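Local coordinates for protein beta-1,4-mannanase (Aplysia kurodai, PDB 3VUP) that probably hydrolyses the beta-1,4-mannosidic linkages of mannan, serving as a digestive-fluid enzyme of the sea hare, at residues Leu2-Gly7 with Gly217-Met222; Phe107-Asn112 with Gly156-Asn161; Tyr259-Tyr264 with Tyr283-Pro288. All coordinates share one frame; numbering follows the deposited sequence.

Contact 1: Leu2-Gly7 with Gly217-Met222; sequences LHIQNG and GALVTM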
loop_
_atom_site.group_PDB
_atom_site.type_symbol
_atom_site.label_atom_id
_atom_site.label_comp_id
_atom_site.label_asym_id
_atom_site.label_seq_id
_atom_site.Cartn_x
_atom_site.Cartn_y
_atom_site.Cartn_z
ATOM N N LEU A 2 -12.887 -6.712 -7.065
ATOM C CA LEU A 2 -12.323 -5.530 -7.698
ATOM C C LEU A 2 -11.380 -5.930 -8.827
ATOM O O LEU A 2 -10.599 -6.867 -8.691
ATOM C CB LEU A 2 -11.572 -4.715 -6.652
ATOM C CG LEU A 2 -11.028 -3.350 -7.071
ATOM C CD1 LEU A 2 -12.150 -2.381 -7.391
ATOM C CD2 LEU A 2 -10.153 -2.776 -5.966
ATOM N N HIS A 3 -11.461 -5.225 -9.947
ATOM C CA HIS A 3 -10.563 -5.474 -11.057
ATOM C C HIS A 3 -10.344 -4.171 -11.807
ATOM O O HIS A 3 -10.910 -3.129 -11.448
ATOM C CB HIS A 3 -11.113 -6.578 -11.973
ATOM C CG HIS A 3 -12.466 -6.283 -12.539
ATOM N ND1 HIS A 3 -12.663 -5.910 -13.851
ATOM C CD2 HIS A 3 -13.691 -6.296 -11.965
ATOM C CE1 HIS A 3 -13.953 -5.707 -14.061
ATOM N NE2 HIS A 3 -14.599 -5.940 -12.934
ATOM N N ILE A 4 -9.518 -4.232 -12.838
ATOM C CA ILE A 4 -9.215 -3.071 -13.648
ATOM C C ILE A 4 -9.593 -3.397 -15.085
ATOM O O ILE A 4 -9.165 -4.402 -15.640
ATOM C CB ILE A 4 -7.737 -2.675 -13.516
ATOM C CG1 ILE A 4 -7.469 -2.219 -12.077
ATOM C CG2 ILE A 4 -7.393 -1.578 -14.507
ATOM C CD1 ILE A 4 -6.013 -2.080 -11.723
ATOM N N GLN A 5 -10.447 -2.562 -15.663
ATOM C CA GLN A 5 -10.967 -2.795 -16.998
ATOM C C GLN A 5 -10.783 -1.499 -17.761
ATOM O O GLN A 5 -11.156 -0.432 -17.272
ATOM C CB GLN A 5 -12.450 -3.186 -16.918
ATOM C CG GLN A 5 -13.082 -3.666 -18.217
ATOM C CD GLN A 5 -14.469 -4.264 -18.007
ATOM O OE1 GLN A 5 -14.922 -4.445 -16.873
ATOM N NE2 GLN A 5 -15.145 -4.579 -19.103
ATOM N N ASN A 6 -10.173 -1.583 -18.940
ATOM C CA ASN A 6 -9.907 -0.398 -19.752
ATOM C C ASN A 6 -9.173 0.700 -18.981
ATOM O O ASN A 6 -9.420 1.886 -19.188
ATOM C CB ASN A 6 -11.210 0.148 -20.338
ATOM C CG ASN A 6 -11.961 -0.892 -21.138
ATOM O OD1 ASN A 6 -11.364 -1.654 -21.897
ATOM N ND2 ASN A 6 -13.278 -0.939 -20.964
ATOM N N GLY A 7 -8.287 0.296 -18.075
ATOM C CA GLY A 7 -7.451 1.241 -17.355
ATOM C C GLY A 7 -8.051 1.864 -16.105
ATOM O O GLY A 7 -7.462 2.771 -15.521
ATOM N N GLY A 217 -6.547 -13.541 -9.615
ATOM C CA GLY A 217 -7.429 -12.391 -9.680
ATOM C C GLY A 217 -7.178 -11.292 -8.664
ATOM O O GLY A 217 -7.911 -10.303 -8.650
ATOM N N ALA A 218 -6.158 -11.446 -7.825
ATOM C CA ALA A 218 -5.814 -10.406 -6.862
ATOM C C ALA A 218 -5.054 -9.260 -7.513
ATOM O O ALA A 218 -4.322 -9.454 -8.485
ATOM C CB ALA A 218 -4.998 -10.994 -5.715
ATOM N N LEU A 219 -5.219 -8.069 -6.952
ATOM C CA LEU A 219 -4.478 -6.898 -7.391
ATOM C C LEU A 219 -3.343 -6.601 -6.427
ATOM O O LEU A 219 -3.459 -6.858 -5.222
ATOM C CB LEU A 219 -5.398 -5.682 -7.489
ATOM C CG LEU A 219 -6.641 -5.841 -8.375
ATOM C CD1 LEU A 219 -7.481 -4.567 -8.347
ATOM C CD2 LEU A 219 -6.254 -6.202 -9.800
ATOM N N VAL A 220 -2.266 -6.030 -6.962
ATOM C CA VAL A 220 -1.079 -5.737 -6.172
ATOM C C VAL A 220 -0.619 -4.301 -6.425
ATOM O O VAL A 220 -0.610 -3.817 -7.575
ATOM C CB VAL A 220 0.071 -6.735 -6.488
ATOM C CG1 VAL A 220 1.275 -6.469 -5.586
ATOM C CG2 VAL A 220 -0.411 -8.162 -6.301
ATOM N N THR A 221 -0.238 -3.629 -5.341
ATOM C CA THR A 221 0.287 -2.271 -5.405
ATOM C C THR A 221 1.438 -2.135 -4.393
ATOM O O THR A 221 1.840 -3.113 -3.755
ATOM C CB THR A 221 -0.833 -1.233 -5.120
ATOM O OG1 THR A 221 -0.374 0.093 -5.416
ATOM C CG2 THR A 221 -1.282 -1.295 -3.676
ATOM N N MET A 222 1.940 -0.912 -4.255
ATOM C CA MET A 222 2.986 -0.560 -3.307
ATOM C C MET A 222 2.872 0.951 -3.133
ATOM O O MET A 222 2.654 1.677 -4.106
ATOM C CB MET A 222 4.353 -1.009 -3.841
ATOM C CG MET A 222 5.565 -0.533 -3.053
ATOM S SD MET A 222 6.037 1.165 -3.485
ATOM C CE MET A 222 6.235 0.984 -5.256
HETATM O O HOH W 1 -9.369 -8.595 -6.868
HETATM O O HOH W 2 -9.709 -9.135 -10.270
#
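G217 opens the contact with its backbone, because its carbonyl oxygen and that of L2 look at each other across a pair of ordered waters. Water 1 sits 2.8 Å from L2 O and 2.9 Å from G217 O; water 2 completes a four-membered circuit of oxygens, lying 2.9 Å from L2 O and 2.7 Å from G217 O. Carbonyls can only accept, so the waters are the donors here, but each water also has acceptors beyond these two carbonyls, so its two protons cannot serve all of them at once. A218 turns its methyl away from 2-7, to W157 and to I211 of helix 197-214. L219 then does nearly all the apolar work. With CG beside its backbone N, anti to the carbonyl carbon (chi1 -55°), and an extended chi2, its branch reaches straight to the N-terminal strand and presents CD1 as the touching tip. This methyl meets L2 CG at 4.0 Å, and the two leucines cross at about a right angle; the same L219 CD1 rests 3.9 Å from L2 O. It also approaches I4 CG1, more loosely, at 4.4 Å. The chain beyond leaves 2-7 and enters the barrel: V220 packs on helix 197-214, whereas T221 OG1 bonds to F258 O. The contact thus joins the N-terminal antiparallel sheet, where L2 and I4 also lie on F9 of strand 8-11, to the lead-in of barrel strand 220-224, at the end remote from the strands' C-termini. No direct hydrogen bond links the two segments, so their chemistry is a modest one: one methyl, L219 CD1, meets L2 and, loosely, I4, and water mediates between two carbonyls that could not have bonded to each other.

Contact 2: Phe107-Asn112 with Gly156-Asn161; sequences FPCLWN and GWDLMN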
loop_
_atom_site.group_PDB
_atom_site.type_symbol
_atom_site.label_atom_id
_atom_site.label_comp_id
_atom_site.label_asym_id
_atom_site.label_seq_id
_atom_site.Cartn_x
_atom_site.Cartn_y
_atom_site.Cartn_z
ATOM N N PHE A 107 -7.200 -3.176 1.895
ATOM C CA PHE A 107 -5.886 -3.146 1.267
ATOM C C PHE A 107 -4.826 -3.386 2.336
ATOM O O PHE A 107 -4.315 -2.447 2.932
ATOM C CB PHE A 107 -5.692 -1.807 0.539
ATOM C CG PHE A 107 -6.685 -1.594 -0.570
ATOM C CD1 PHE A 107 -6.375 -1.936 -1.870
ATOM C CD2 PHE A 107 -7.950 -1.101 -0.297
ATOM C CE1 PHE A 107 -7.304 -1.770 -2.887
ATOM C CE2 PHE A 107 -8.884 -0.932 -1.314
ATOM C CZ PHE A 107 -8.560 -1.266 -2.608
ATOM N N PRO A 108 -4.516 -4.660 2.609
ATOM C CA PRO A 108 -3.481 -4.950 3.602
ATOM C C PRO A 108 -2.121 -4.530 3.066
ATOM O O PRO A 108 -1.792 -4.818 1.912
ATOM C CB PRO A 108 -3.544 -6.477 3.736
ATOM C CG PRO A 108 -4.889 -6.869 3.171
ATOM C CD PRO A 108 -5.126 -5.883 2.067
ATOM N N CYS A 109 -1.339 -3.865 3.912
ATOM C CA CYS A 109 0.013 -3.454 3.561
ATOM C C CYS A 109 0.991 -4.333 4.333
ATOM O O CYS A 109 1.023 -4.299 5.563
ATOM C CB CYS A 109 0.221 -1.975 3.888
ATOM S SG CYS A 109 1.897 -1.394 3.575
ATOM N N LEU A 110 1.778 -5.120 3.609
ATOM C CA LEU A 110 2.579 -6.165 4.240
ATOM C C LEU A 110 3.743 -5.618 5.060
ATOM O O LEU A 110 3.870 -5.963 6.235
ATOM C CB LEU A 110 3.079 -7.159 3.197
ATOM C CG LEU A 110 1.990 -7.914 2.443
ATOM C CD1 LEU A 110 2.641 -8.818 1.409
ATOM C CD2 LEU A 110 1.102 -8.699 3.403
ATOM N N TRP A 111 4.570 -4.769 4.444
ATOM C CA TRP A 111 5.843 -4.348 5.023
ATOM C C TRP A 111 5.941 -2.827 5.103
ATOM O O TRP A 111 5.156 -2.101 4.479
ATOM C CB TRP A 111 7.000 -4.871 4.179
ATOM C CG TRP A 111 7.018 -6.358 4.002
ATOM C CD1 TRP A 111 6.701 -7.048 2.867
ATOM C CD2 TRP A 111 7.385 -7.343 4.980
ATOM N NE1 TRP A 111 6.838 -8.394 3.078
ATOM C CE2 TRP A 111 7.258 -8.602 4.365
ATOM C CE3 TRP A 111 7.786 -7.285 6.321
ATOM C CZ2 TRP A 111 7.543 -9.793 5.034
ATOM C CZ3 TRP A 111 8.069 -8.470 6.983
ATOM C CH2 TRP A 111 7.940 -9.704 6.339
ATOM N N ASN A 112 6.930 -2.345 5.853
ATOM C CA ASN A 112 7.134 -0.917 6.043
ATOM C C ASN A 112 8.624 -0.594 6.024
ATOM O O ASN A 112 9.420 -1.282 6.673
ATOM C CB ASN A 112 6.552 -0.496 7.395
ATOM C CG ASN A 112 6.693 0.987 7.672
ATOM O OD1 ASN A 112 6.671 1.806 6.750
ATOM N ND2 ASN A 112 6.821 1.347 8.952
ATOM N N GLY A 156 -6.899 -5.280 -2.581
ATOM C CA GLY A 156 -5.603 -5.543 -3.171
ATOM C C GLY A 156 -4.540 -5.585 -2.101
ATOM O O GLY A 156 -4.751 -5.128 -0.974
ATOM N N TRP A 157 -3.397 -6.142 -2.463
ATOM C CA TRP A 157 -2.269 -6.290 -1.556
ATOM C C TRP A 157 -1.258 -5.182 -1.817
ATOM O O TRP A 157 -0.801 -5.019 -2.942
ATOM C CB TRP A 157 -1.579 -7.639 -1.778
ATOM C CG TRP A 157 -2.427 -8.830 -1.442
ATOM C CD1 TRP A 157 -3.127 -9.618 -2.317
ATOM C CD2 TRP A 157 -2.661 -9.380 -0.136
ATOM N NE1 TRP A 157 -3.775 -10.618 -1.638
ATOM C CE2 TRP A 157 -3.509 -10.497 -0.301
ATOM C CE3 TRP A 157 -2.234 -9.042 1.156
ATOM C CZ2 TRP A 157 -3.943 -11.276 0.778
ATOM C CZ3 TRP A 157 -2.672 -9.812 2.229
ATOM C CH2 TRP A 157 -3.516 -10.919 2.031
ATOM N N ASP A 158 -0.932 -4.413 -0.783
ATOM C CA ASP A 158 0.109 -3.394 -0.863
ATOM C C ASP A 158 1.372 -4.040 -0.284
ATOM O O ASP A 158 1.436 -4.346 0.909
ATOM C CB ASP A 158 -0.327 -2.164 -0.063
ATOM C CG ASP A 158 0.728 -1.061 0.001
ATOM O OD1 ASP A 158 1.913 -1.317 -0.302
ATOM O OD2 ASP A 158 0.352 0.069 0.414
ATOM N N LEU A 159 2.375 -4.263 -1.127
ATOM C CA LEU A 159 3.558 -4.990 -0.676
ATOM C C LEU A 159 4.372 -4.252 0.369
ATOM O O LEU A 159 4.973 -4.870 1.237
ATOM C CB LEU A 159 4.471 -5.306 -1.852
ATOM C CG LEU A 159 3.858 -6.151 -2.958
ATOM C CD1 LEU A 159 4.923 -6.482 -3.978
ATOM C CD2 LEU A 159 3.227 -7.420 -2.409
ATOM N N MET A 160 4.443 -2.933 0.261
ATOM C CA MET A 160 5.344 -2.196 1.125
ATOM C C MET A 160 5.012 -0.733 1.206
ATOM O O MET A 160 4.838 -0.040 0.191
ATOM C CB MET A 160 6.788 -2.346 0.652
ATOM C CG MET A 160 7.814 -1.658 1.560
ATOM S SD MET A 160 9.523 -2.024 1.129
ATOM C CE MET A 160 10.001 -3.020 2.530
ATOM N N ASN A 161 4.964 -0.253 2.438
ATOM C CA ASN A 161 4.878 1.166 2.681
ATOM C C ASN A 161 6.226 1.861 2.553
ATOM O O ASN A 161 7.157 1.569 3.307
ATOM C CB ASN A 161 4.346 1.432 4.077
ATOM C CG ASN A 161 4.121 2.894 4.297
ATOM O OD1 ASN A 161 3.242 3.479 3.670
ATOM N ND2 ASN A 161 4.945 3.517 5.131
#
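D158 OD2 is gripped twice, by a salt bridge from R60 NE and a hydrogen bond from Q260 NE2. Two N-H groups likewise hold N112 OD1: N161 ND2, at 2.9 Å, and the backbone N of A114. Both asparagines have CG anti to the backbone N and run side by side, their amides turned 47° apart, so that N161 ND2 keeps N112 OD1 in its own amide plane yet arrives above that of N112. R60 NH2 donates to N161 OD1, settling which amide end is the oxygen. D158 N bonds to P108 O at 2.9 Å, and D158 O receives L110 N at 2.8 Å, nearly along its C=O axis. Both strands kink into helical backbone angles at L110 and L159, and there the W111 N bond to L159 O is weak; N161 N to W111 O, 2.8 Å and almost straight, restores the pairing. C109 SG packs 3.8 Å from D158 CG. Across the sheet, the W111 indole leads off to Q207, and M160 CE touches W111 CB at 3.9 Å. Adjacent parallel strands of a TIM barrel meet here, and N161, bonded to a Tris molecule, lines what is probably the substrate cleft.

Contact 3: Tyr259-Tyr264 with Tyr283-Pro288; sequences YQFHSY and YGLHKP. With SO4 (sulfate ion), chain D.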
loop_
_atom_site.group_PDB
_atom_site.type_symbol
_atom_site.label_atom_id
_atom_site.label_comp_id
_atom_site.label_asym_id
_atom_site.label_seq_id
_atom_site.Cartn_x
_atom_site.Cartn_y
_atom_site.Cartn_z
ATOM N N TYR A 259 -0.756 1.967 -9.213
ATOM C CA TYR A 259 0.214 2.712 -8.447
ATOM C C TYR A 259 -0.470 3.457 -7.300
ATOM O O TYR A 259 -1.677 3.712 -7.334
ATOM C CB TYR A 259 0.932 3.689 -9.358
ATOM C CG TYR A 259 1.832 3.078 -10.411
ATOM C CD1 TYR A 259 2.873 2.224 -10.067
ATOM C CD2 TYR A 259 1.689 3.419 -11.754
ATOM C CE1 TYR A 259 3.732 1.715 -11.038
ATOM C CE2 TYR A 259 2.552 2.921 -12.729
ATOM C CZ TYR A 259 3.574 2.077 -12.366
ATOM O OH TYR A 259 4.457 1.588 -13.306
ATOM N N GLN A 260 0.323 3.805 -6.295
ATOM C CA GLN A 260 -0.181 4.427 -5.082
ATOM C C GLN A 260 0.822 5.467 -4.617
ATOM O O GLN A 260 1.937 5.133 -4.240
ATOM C CB GLN A 260 -0.383 3.372 -3.995
ATOM C CG GLN A 260 -0.901 3.972 -2.696
ATOM C CD GLN A 260 -0.683 3.113 -1.468
ATOM O OE1 GLN A 260 -0.595 3.638 -0.357
ATOM N NE2 GLN A 260 -0.581 1.798 -1.650
ATOM N N PHE A 261 0.426 6.732 -4.694
ATOM C CA PHE A 261 1.280 7.845 -4.279
ATOM C C PHE A 261 0.878 8.320 -2.886
ATOM O O PHE A 261 -0.310 8.439 -2.586
ATOM C CB PHE A 261 1.069 9.066 -5.179
ATOM C CG PHE A 261 1.470 8.911 -6.634
ATOM C CD1 PHE A 261 2.216 7.848 -7.121
ATOM C CD2 PHE A 261 1.098 9.913 -7.518
ATOM C CE1 PHE A 261 2.565 7.787 -8.479
ATOM C CE2 PHE A 261 1.446 9.866 -8.853
ATOM C CZ PHE A 261 2.186 8.806 -9.333
ATOM N N HIS A 262 1.862 8.665 -2.060
ATOM C CA HIS A 262 1.595 9.432 -0.851
ATOM C C HIS A 262 1.982 10.877 -1.117
ATOM O O HIS A 262 2.911 11.139 -1.881
ATOM C CB HIS A 262 2.379 8.866 0.325
ATOM C CG HIS A 262 2.068 7.434 0.589
ATOM N ND1 HIS A 262 2.805 6.657 1.459
ATOM C CD2 HIS A 262 1.100 6.629 0.094
ATOM C CE1 HIS A 262 2.301 5.438 1.486
ATOM N NE2 HIS A 262 1.272 5.390 0.658
ATOM N N SER A 263 1.269 11.812 -0.501
ATOM C CA SER A 263 1.590 13.211 -0.721
ATOM C C SER A 263 1.335 14.066 0.500
ATOM O O SER A 263 0.209 14.173 0.982
ATOM C CB SER A 263 0.822 13.765 -1.923
ATOM O OG SER A 263 1.214 15.100 -2.220
ATOM N N TYR A 264 2.404 14.705 0.960
ATOM C CA TYR A 264 2.377 15.589 2.110
ATOM C C TYR A 264 3.139 16.861 1.772
ATOM O O TYR A 264 4.202 16.818 1.155
ATOM C CB TYR A 264 3.054 14.913 3.296
ATOM C CG TYR A 264 2.378 13.663 3.808
ATOM C CD1 TYR A 264 1.321 13.744 4.708
ATOM C CD2 TYR A 264 2.803 12.402 3.409
ATOM C CE1 TYR A 264 0.716 12.616 5.208
ATOM C CE2 TYR A 264 2.193 11.260 3.900
ATOM C CZ TYR A 264 1.153 11.374 4.811
ATOM O OH TYR A 264 0.541 10.266 5.350
ATOM N N TYR A 283 1.761 12.442 -14.770
ATOM C CA TYR A 283 2.797 11.495 -14.367
ATOM C C TYR A 283 3.225 10.538 -15.471
ATOM O O TYR A 283 4.209 9.825 -15.313
ATOM C CB TYR A 283 2.375 10.762 -13.080
ATOM C CG TYR A 283 2.233 11.762 -11.955
ATOM C CD1 TYR A 283 3.348 12.179 -11.237
ATOM C CD2 TYR A 283 1.012 12.364 -11.677
ATOM C CE1 TYR A 283 3.245 13.138 -10.248
ATOM C CE2 TYR A 283 0.899 13.319 -10.693
ATOM C CZ TYR A 283 2.015 13.709 -9.984
ATOM O OH TYR A 283 1.877 14.671 -9.009
ATOM N N GLY A 284 2.486 10.517 -16.576
ATOM C CA GLY A 284 2.868 9.716 -17.727
ATOM C C GLY A 284 2.787 8.218 -17.501
ATOM O O GLY A 284 3.520 7.446 -18.115
ATOM N N LEU A 285 1.882 7.810 -16.617
ATOM C CA LEU A 285 1.714 6.408 -16.265
ATOM C C LEU A 285 0.508 5.807 -16.974
ATOM O O LEU A 285 -0.284 6.517 -17.600
ATOM C CB LEU A 285 1.620 6.253 -14.743
ATOM C CG LEU A 285 2.852 6.790 -14.002
ATOM C CD1 LEU A 285 2.611 6.820 -12.505
ATOM C CD2 LEU A 285 4.108 5.994 -14.324
ATOM N N HIS A 286 0.390 4.486 -16.887
ATOM C CA HIS A 286 -0.637 3.740 -17.611
ATOM C C HIS A 286 -1.327 2.719 -16.720
ATOM O O HIS A 286 -1.767 1.666 -17.180
ATOM C CB HIS A 286 -0.020 3.048 -18.817
ATOM C CG HIS A 286 0.644 3.996 -19.761
ATOM N ND1 HIS A 286 1.938 4.441 -19.586
ATOM C CD2 HIS A 286 0.177 4.624 -20.865
ATOM C CE1 HIS A 286 2.246 5.283 -20.555
ATOM N NE2 HIS A 286 1.194 5.412 -21.344
ATOM N N LYS A 287 -1.399 3.042 -15.435
ATOM C CA LYS A 287 -2.190 2.296 -14.464
ATOM C C LYS A 287 -2.983 3.314 -13.653
ATOM O O LYS A 287 -2.595 4.476 -13.586
ATOM C CB LYS A 287 -1.298 1.500 -13.495
ATOM C CG LYS A 287 -0.204 0.658 -14.124
ATOM C CD LYS A 287 0.597 -0.086 -13.048
ATOM C CE LYS A 287 1.853 -0.743 -13.600
ATOM N NZ LYS A 287 1.513 -1.869 -14.512
ATOM N N PRO A 288 -4.070 2.876 -13.001
ATOM C CA PRO A 288 -4.731 3.763 -12.042
ATOM C C PRO A 288 -3.744 4.234 -10.978
ATOM O O PRO A 288 -2.849 3.476 -10.583
ATOM C CB PRO A 288 -5.807 2.866 -11.424
ATOM C CG PRO A 288 -6.061 1.801 -12.454
ATOM C CD PRO A 288 -4.724 1.560 -13.087
HETATM S S SO4 D . 3.325 2.459 -16.830
HETATM O O1 SO4 D . 3.144 1.488 -17.899
HETATM O O2 SO4 D . 2.111 2.516 -16.030
HETATM O O3 SO4 D . 4.430 2.063 -15.977
HETATM O O4 SO4 D . 3.557 3.774 -17.423
#
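The backbones meet at one point, where Y259 N donates to P288 O over 2.9 Å, nearly along the C=O axis, as the loop 283-288 comes in to begin the next barrel strand. Outward from this bond, K287 lies across the Y259 ring: its CD stands over one face, 3.8 Å from the centroid in a CH-pi contact, and the bend at chi4 (-68°) carries the ammonium past the phenol to F256 O and D242. L285 CD1 bridges the two aromatic side chains of the strand, 3.6 Å from Y259 CD2 and 3.8 Å from F261 CZ, the latter a tip-to-tip approach. F261 continues to Y283 in a T-shaped stack, with the planes at 68° and F261 CE2 poised over the centre of the Y283 face. A sulfate, probably from the crystallisation liquor, occupies the outer margin. Y259 OH donates to its O3 at 2.7 Å, H286 N holds O2, and H286 ND1 points almost straight at O4, 2.8 Å away. Three donors thus hold an anion that may in turn favour the protonated form of H286. Strand 259-262 runs between strands 220-224 and 289-293, bonding to V224 and V290, while K287 ties the loop to D242 at the start of helix 242-249 and F261 also touches I289.

How the contacts relate
All three contacts have at least one segment on the eight-stranded barrel. Contacts 1 and 2 have centres about 14 Å apart and share a strand boundary, T221 N lying 2.8 Å from W157 O. Contact 3 is also about 14 Å, centre to centre, from contact 1, through the neighbouring strands 220-224 and 259-262. Contacts 2 and 3 meet inside the barrel: D158 OD2 is 2.8 Å from Q260 NE2, and N161 OD1 packs 3.1 Å from H262 CE1. Here H262 bonds to E162 and Y264 to E293, probably the catalytic glutamates, as in related mannanases. Contact 1 lies below, towards the strands' N-termini; the sulfate of contact 3 sits outside the barrel.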